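Local coordinates for RNA-binding protein Unr (Drosophila melanogaster, PDB 4QQB) that binds RNA and regulates X-chromosome dosage compensation in both sexes, promoting MSL complex assembly in males through the roX non-coding RNAs, at residues Ile21-Glu25 and Arg26-Leu30; Ser35-Ser38 and Gly39-His43. All blocks are in the same frame, centred on the assembly; numbering follows the deposited sequence.

Both contacts belong to the first cold-shock domain of Unr, a small antiparallel beta fold of the OB type, and they follow each other along the chain without overlap. Contact 1 closes the hairpin between strands 18-23 and 29-33, the latter an outermost strand of the sheet. Contact 2 lies beyond strand 29-33, in the loop that runs on to strand 49-56. Their centres are about 19 Å apart on opposite sides of the chain's centre, and their nearest atoms stay about 7 Å apart. Each comes near the RNA: Arg29 of contact 1 reads a cytosine, while Ser35 of contact 2 packs on a cytosine base and meets a second protein chain.

Contact 1: Ile21-Glu25 and Arg26-Leu30; sequences IQCCE and RQARL. With nucleotides of chain A.
Cys23 SG and Leu30 CG each stand anti to the carbonyl carbon, beside the backbone N (chi1 -64° and -62°), with Cys23 SG 3.8 Å from Leu30 CG. Arg29 instead points CG away from its backbone N (chi1 179°) and stays extended as far as NE, so the guanidinium is carried out to C13 of chain A. It meets the Watson-Crick edge of that base near its own plane: Arg29 NH1 donates to N3 of C13 of chain A and Arg29 NH2 to its O2, each at 3.0 Å. Two donors on two acceptors would limit how the base can turn in its plane.

The residues form a beta hairpin of the cold-shock fold, whose strands 18-23 and 29-33 carry the RNP1 and RNP2 motifs in this family. The strands run antiparallel, with Ile21 opposite Leu30 and Gln22 opposite Arg29, the latter a non-hydrogen-bonded pair. Ile21 N to Leu30 O and Leu30 N to Ile21 O, both 2.9 Å, define a hydrogen-bonded pair, and Cys23 N reaches Ala28 O at 3.0 Å. Gln22 shares a face with Arg29, crossing it at about a right angle. On the Cys23 side, Arg26 lays CG 3.8 Å from Cys23 CB before bending at chi2 and chi3, and its NH2 forms a salt bridge with Glu7. Ile21 and Cys23 also touch Phe52 of strand 49-56.

Contact 2: Ser35-Ser38 and Gly39-His43; sequences SQFS and GNIDH
The Phe37 side chain points toward residues 39-41, and its ring supplies nearly all the side-chain contact with Gly39, Asn40 and Ile41. No hydrogen bond joins residues 35-38 to 39-43, so the contact is one of van der Waals packing.

The polar atoms that come close do so at the ring edge. Gly39 O lies near the ring plane, 3.2 Å from Phe37 CE2, and Asn40 O lies near the same plane, 3.7 Å from Phe37 CE2. Of these two backbone carbonyls, that of Gly39 alone is directed broadly at CE2; the C=O bond of Asn40 runs roughly across the line from its oxygen to that carbon. Phe37 gets there because its CG stands opposite the backbone N (chi1 -168°). Gly39 has a positive phi (68°), and its carbonyl oxygen lies beside the ring.

The apolar contact is with Ile41, whose CG1 is 3.5 Å from Phe37 CD2 and 4.1 Å from Phe37 CE2. Ile41 touches Phe37 through this CG1 methylene; the two side chains run past one another in opposite senses.

Separate from the Phe37 contact is a bond within residues 39-43: His43 N donates to Asp42 OD1 at 2.9 Å, reaching the carboxylate from above its plane.

The whole turn belongs to the loop between strands 29-33 and 49-56. Phe37 is buried against Val68 and Lys70 of strand 63-70 and against Leu44, Gln36 pairs through its backbone with Val68, Asn40 OD1 is hydrogen-bonded to Lys70 NZ, and Ile41 touches Phe34, so the loop is laid along the outermost strand 63-70.

Contact 1: Ile21-Glu25 and Arg26-Leu30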
ATOM      1  N   ILE E  21      23.860  -8.320  10.034  1.00 83.70           N
ATOM      2  CA  ILE E  21      24.683  -8.417  11.224  1.00 84.96           C
ATOM      3  C   ILE E  21      25.489  -9.708  11.213  1.00 87.42           C
ATOM      4  O   ILE E  21      24.913 -10.786  11.059  1.00 84.93           O
ATOM      5  CB  ILE E  21      23.787  -8.407  12.477  1.00 83.28           C
ATOM      6  CG1 ILE E  21      23.302  -6.986  12.758  1.00 84.82           C
ATOM      7  CG2 ILE E  21      24.529  -8.968  13.683  1.00 85.99           C
ATOM      8  CD1 ILE E  21      22.231  -6.906  13.826  1.00 88.11           C
ATOM      9  N   GLN E  22      26.807  -9.607  11.383  1.00 88.93           N
ATOM     10  CA  GLN E  22      27.619 -10.800  11.619  1.00 92.41           C
ATOM     11  C   GLN E  22      27.528 -11.132  13.093  1.00 94.83           C
ATOM     12  O   GLN E  22      27.855 -10.300  13.940  1.00 87.88           O
ATOM     13  CB  GLN E  22      29.084 -10.622  11.195  1.00 92.95           C
ATOM     14  CG  GLN E  22      29.464 -11.352   9.906  1.00 95.65           C
ATOM     15  CD  GLN E  22      29.233 -12.858   9.949  1.00100.70           C
ATOM     16  OE1 GLN E  22      29.054 -13.499   8.907  1.00 99.31           O
ATOM     17  NE2 GLN E  22      29.228 -13.430  11.154  1.00101.54           N
ATOM     18  N   CYS E  23      27.058 -12.341  13.389  1.00101.95           N
ATOM     19  CA  CYS E  23      26.895 -12.794  14.766  1.00107.71           C
ATOM     20  C   CYS E  23      28.228 -13.258  15.328  1.00105.87           C
ATOM     21  O   CYS E  23      29.002 -13.931  14.644  1.00 98.12           O
ATOM     22  CB  CYS E  23      25.882 -13.937  14.839  1.00112.35           C
ATOM     23  SG  CYS E  23      24.197 -13.490  14.366  1.00111.11           S
ATOM     24  N   CYS E  24      28.492 -12.900  16.578  1.00109.35           N
ATOM     25  CA  CYS E  24      29.758 -13.244  17.213  1.00111.16           C
ATOM     26  C   CYS E  24      29.730 -14.669  17.736  1.00110.42           C
ATOM     27  O   CYS E  24      30.544 -15.496  17.326  1.00106.45           O
ATOM     28  CB  CYS E  24      30.068 -12.267  18.341  1.00112.03           C
ATOM     29  SG  CYS E  24      30.310 -10.580  17.747  1.00116.48           S
ATOM     30  N   GLU E  25      28.775 -14.954  18.618  1.00112.03           N
ATOM     31  CA  GLU E  25      28.644 -16.284  19.228  1.00111.32           C
ATOM     32  C   GLU E  25      27.613 -17.152  18.495  1.00109.19           C
ATOM     33  O   GLU E  25      26.733 -17.755  19.107  1.00111.00           O
ATOM     34  CB  GLU E  25      28.321 -16.155  20.722  1.00112.15           C
ATOM     35  CG  GLU E  25      27.012 -15.454  21.049  1.00113.55           C
ATOM     36  CD  GLU E  25      27.205 -14.286  21.996  1.00114.99           C
ATOM     37  OE1 GLU E  25      27.852 -13.302  21.579  1.00115.53           O
ATOM     38  OE2 GLU E  25      26.707 -14.343  23.142  1.00114.36           O
ATOM     39  N   ARG E  26      27.776 -17.230  17.177  1.00108.11           N
ATOM     40  CA  ARG E  26      26.861 -17.922  16.273  1.00104.44           C
ATOM     41  C   ARG E  26      27.417 -17.720  14.869  1.00101.93           C
ATOM     42  O   ARG E  26      27.733 -16.594  14.487  1.00101.06           O
ATOM     43  CB  ARG E  26      25.449 -17.325  16.374  1.00107.09           C
ATOM     44  CG  ARG E  26      24.556 -17.507  15.146  1.00109.13           C
ATOM     45  CD  ARG E  26      23.594 -18.682  15.252  1.00109.39           C
ATOM     46  NE  ARG E  26      22.341 -18.278  15.890  1.00111.11           N
ATOM     47  CZ  ARG E  26      22.048 -18.419  17.184  1.00113.72           C
ATOM     48  NH1 ARG E  26      22.903 -18.978  18.035  1.00123.47           N
ATOM     49  NH2 ARG E  26      20.874 -18.000  17.637  1.00107.60           N
ATOM     50  N   GLN E  27      27.554 -18.794  14.102  1.00101.47           N
ATOM     51  CA  GLN E  27      27.986 -18.657  12.719  1.00104.67           C
ATOM     52  C   GLN E  27      26.776 -18.361  11.841  1.00105.57           C
ATOM     53  O   GLN E  27      26.142 -19.275  11.312  1.00107.45           O
ATOM     54  CB  GLN E  27      28.701 -19.915  12.242  1.00111.11           C
ATOM     55  CG  GLN E  27      29.191 -19.812  10.806  1.00118.80           C
ATOM     56  CD  GLN E  27      30.196 -20.885  10.458  1.00124.76           C
ATOM     57  OE1 GLN E  27      31.265 -20.596   9.917  1.00128.35           O
ATOM     58  NE2 GLN E  27      29.865 -22.134  10.773  1.00127.00           N
ATOM     59  N   ALA E  28      26.453 -17.077  11.702  1.00102.14           N
ATOM     60  CA  ALA E  28      25.277 -16.649  10.949  1.00 94.14           C
ATOM     61  C   ALA E  28      25.322 -15.160  10.672  1.00 93.53           C
ATOM     62  O   ALA E  28      25.832 -14.382  11.483  1.00 93.46           O
ATOM     63  CB  ALA E  28      24.009 -16.981  11.716  1.00 92.18           C
ATOM     64  N   ARG E  29      24.767 -14.778   9.525  1.00 91.66           N
ATOM     65  CA  ARG E  29      24.648 -13.380   9.121  1.00 90.24           C
ATOM     66  C   ARG E  29      23.162 -13.004   9.018  1.00 90.55           C
ATOM     67  O   ARG E  29      22.504 -13.333   8.030  1.00 90.37           O
ATOM     68  CB  ARG E  29      25.352 -13.186   7.781  1.00 86.78           C
ATOM     69  CG  ARG E  29      25.290 -11.780   7.215  1.00 84.99           C
ATOM     70  CD  ARG E  29      26.122 -11.710   5.946  1.00 85.65           C
ATOM     71  NE  ARG E  29      26.115 -10.384   5.336  1.00 82.96           N
ATOM     72  CZ  ARG E  29      25.112  -9.890   4.616  1.00 84.20           C
ATOM     73  NH1 ARG E  29      24.011 -10.603   4.409  1.00 86.48           N
ATOM     74  NH2 ARG E  29      25.210  -8.669   4.104  1.00 87.37           N
ATOM     75  N   LEU E  30      22.638 -12.317  10.034  1.00 86.43           N
ATOM     76  CA  LEU E  30      21.193 -12.082  10.146  1.00 82.22           C
ATOM     77  C   LEU E  30      20.725 -10.768   9.542  1.00 80.96           C
ATOM     78  O   LEU E  30      21.430  -9.764   9.556  1.00 78.77           O
ATOM     79  CB  LEU E  30      20.740 -12.126  11.613  1.00 81.62           C
ATOM     80  CG  LEU E  30      20.930 -13.451  12.362  1.00 84.74           C
ATOM     81  CD1 LEU E  30      20.408 -13.335  13.786  1.00 84.95           C
ATOM     82  CD2 LEU E  30      20.255 -14.607  11.636  1.00 86.98           C
TER
ATOM     83  P     C A  13      17.426  -8.018  -2.285  1.00 72.77           P
ATOM     84  OP1   C A  13      16.317  -7.053  -2.509  1.00 70.88           O
ATOM     85  OP2   C A  13      17.715  -9.039  -3.317  1.00 75.63           O
ATOM     86  O5'   C A  13      18.779  -7.222  -2.005  1.00 70.99           O
ATOM     87  C5'   C A  13      18.772  -5.851  -1.563  1.00 70.53           C
ATOM     88  C4'   C A  13      20.082  -5.502  -0.892  1.00 72.64           C
ATOM     89  O4'   C A  13      20.271  -6.331   0.292  1.00 74.32           O
ATOM     90  C3'   C A  13      21.332  -5.705  -1.741  1.00 71.89           C
ATOM     91  O3'   C A  13      22.314  -4.725  -1.432  1.00 72.92           O
ATOM     92  C2'   C A  13      21.811  -7.082  -1.303  1.00 72.51           C
ATOM     93  O2'   C A  13      23.180  -7.323  -1.547  1.00 75.25           O
ATOM     94  C1'   C A  13      21.494  -7.035   0.187  1.00 73.60           C
ATOM     95  N1    C A  13      21.319  -8.370   0.775  1.00 73.79           N
ATOM     96  C2    C A  13      22.329  -8.897   1.586  1.00 78.02           C
ATOM     97  O2    C A  13      23.340  -8.214   1.806  1.00 82.23           O
ATOM     98  N3    C A  13      22.172 -10.132   2.118  1.00 77.84           N
ATOM     99  C4    C A  13      21.067 -10.835   1.858  1.00 75.95           C
ATOM    100  N4    C A  13      20.953 -12.047   2.403  1.00 76.79           N
ATOM    101  C5    C A  13      20.028 -10.325   1.030  1.00 78.90           C
ATOM    102  C6    C A  13      20.196  -9.102   0.509  1.00 77.42           C
TER

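Contact 2: Ser35-Ser38 and Gly39-His43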
ATOM      1  N   SER E  35      12.876  -1.151  12.454  1.00 81.90           N
ATOM      2  CA  SER E  35      11.852  -1.307  13.483  1.00 82.87           C
ATOM      3  C   SER E  35      12.417  -1.920  14.756  1.00 86.60           C
ATOM      4  O   SER E  35      11.976  -1.587  15.850  1.00 94.87           O
ATOM      5  CB  SER E  35      10.728  -2.210  12.986  1.00 83.16           C
ATOM      6  OG  SER E  35      10.129  -1.677  11.826  1.00 83.75           O
ATOM      7  N   GLN E  36      13.375  -2.826  14.612  1.00 87.57           N
ATOM      8  CA  GLN E  36      13.981  -3.492  15.760  1.00 94.55           C
ATOM      9  C   GLN E  36      15.110  -2.728  16.440  1.00 99.15           C
ATOM     10  O   GLN E  36      15.591  -3.166  17.488  1.00102.12           O
ATOM     11  CB  GLN E  36      14.499  -4.868  15.343  1.00 98.00           C
ATOM     12  CG  GLN E  36      13.417  -5.794  14.834  1.00 95.19           C
ATOM     13  CD  GLN E  36      12.271  -5.910  15.811  1.00 93.36           C
ATOM     14  OE1 GLN E  36      12.207  -6.852  16.598  1.00 94.09           O
ATOM     15  NE2 GLN E  36      11.371  -4.933  15.782  1.00 91.26           N
ATOM     16  N   PHE E  37      15.536  -1.606  15.859  1.00105.32           N
ATOM     17  CA  PHE E  37      16.631  -0.822  16.424  1.00106.88           C
ATOM     18  C   PHE E  37      16.138   0.267  17.371  1.00107.14           C
ATOM     19  O   PHE E  37      15.061   0.825  17.173  1.00105.66           O
ATOM     20  CB  PHE E  37      17.460  -0.188  15.319  1.00108.38           C
ATOM     21  CG  PHE E  37      18.756   0.384  15.805  1.00113.23           C
ATOM     22  CD1 PHE E  37      19.791  -0.457  16.189  1.00114.22           C
ATOM     23  CD2 PHE E  37      18.940   1.758  15.900  1.00114.94           C
ATOM     24  CE1 PHE E  37      20.989   0.060  16.646  1.00116.17           C
ATOM     25  CE2 PHE E  37      20.136   2.282  16.357  1.00116.98           C
ATOM     26  CZ  PHE E  37      21.161   1.431  16.731  1.00118.97           C
ATOM     27  N   SER E  38      16.950   0.571  18.383  1.00112.86           N
ATOM     28  CA  SER E  38      16.616   1.565  19.411  1.00115.34           C
ATOM     29  C   SER E  38      17.439   2.861  19.281  1.00119.47           C
ATOM     30  O   SER E  38      18.675   2.831  19.287  1.00110.80           O
ATOM     31  CB  SER E  38      16.833   0.957  20.796  1.00112.52           C
ATOM     32  OG  SER E  38      16.231  -0.322  20.883  1.00108.41           O
ATOM     33  N   GLY E  39      16.743   3.991  19.156  1.00125.54           N
ATOM     34  CA  GLY E  39      17.379   5.310  19.158  1.00127.95           C
ATOM     35  C   GLY E  39      18.256   5.624  17.958  1.00129.54           C
ATOM     36  O   GLY E  39      18.368   4.830  17.029  1.00122.89           O
ATOM     37  N   ASN E  40      18.873   6.804  18.007  1.00138.88           N
ATOM     38  CA  ASN E  40      19.763   7.334  16.957  1.00140.53           C
ATOM     39  C   ASN E  40      20.271   6.340  15.902  1.00136.75           C
ATOM     40  O   ASN E  40      21.334   5.735  16.049  1.00134.14           O
ATOM     41  CB  ASN E  40      20.951   8.079  17.599  1.00147.34           C
ATOM     42  CG  ASN E  40      21.575   7.316  18.765  1.00154.14           C
ATOM     43  OD1 ASN E  40      21.268   6.144  18.997  1.00157.93           O
ATOM     44  ND2 ASN E  40      22.458   7.985  19.503  1.00153.00           N
ATOM     45  N   ILE E  41      19.489   6.185  14.838  1.00133.83           N
ATOM     46  CA  ILE E  41      19.910   5.431  13.661  1.00130.02           C
ATOM     47  C   ILE E  41      20.806   6.338  12.823  1.00131.73           C
ATOM     48  O   ILE E  41      21.885   5.932  12.398  1.00135.29           O
ATOM     49  CB  ILE E  41      18.709   4.988  12.802  1.00128.24           C
ATOM     50  CG1 ILE E  41      17.752   4.103  13.607  1.00132.10           C
ATOM     51  CG2 ILE E  41      19.186   4.233  11.569  1.00126.46           C
ATOM     52  CD1 ILE E  41      16.330   4.099  13.086  1.00134.09           C
ATOM     53  N   ASP E  42      20.334   7.565  12.595  1.00131.42           N
ATOM     54  CA  ASP E  42      21.069   8.611  11.863  1.00129.29           C
ATOM     55  C   ASP E  42      22.600   8.529  11.950  1.00128.82           C
ATOM     56  O   ASP E  42      23.280   8.760  10.951  1.00133.13           O
ATOM     57  CB  ASP E  42      20.589  10.006  12.299  1.00132.68           C
ATOM     58  CG  ASP E  42      20.466  10.151  13.818  1.00139.34           C
ATOM     59  OD1 ASP E  42      20.770   9.191  14.560  1.00141.75           O
ATOM     60  OD2 ASP E  42      20.052  11.238  14.273  1.00144.14           O
ATOM     61  N   HIS E  43      23.141   8.216  13.130  1.00126.52           N
ATOM     62  CA  HIS E  43      24.577   7.923  13.255  1.00126.65           C
ATOM     63  C   HIS E  43      24.820   6.513  13.806  1.00120.15           C
ATOM     64  O   HIS E  43      25.178   6.317  14.963  1.00122.27           O
ATOM     65  CB  HIS E  43      25.335   9.012  14.041  1.00133.48           C
ATOM     66  CG  HIS E  43      24.790   9.290  15.410  1.00139.98           C
ATOM     67  ND1 HIS E  43      25.341   8.748  16.553  1.00142.90           N
ATOM     68  CD2 HIS E  43      23.766  10.074  15.823  1.00140.53           C
ATOM     69  CE1 HIS E  43      24.671   9.175  17.608  1.00141.23           C
ATOM     70  NE2 HIS E  43      23.709   9.980  17.192  1.00141.17           N
TER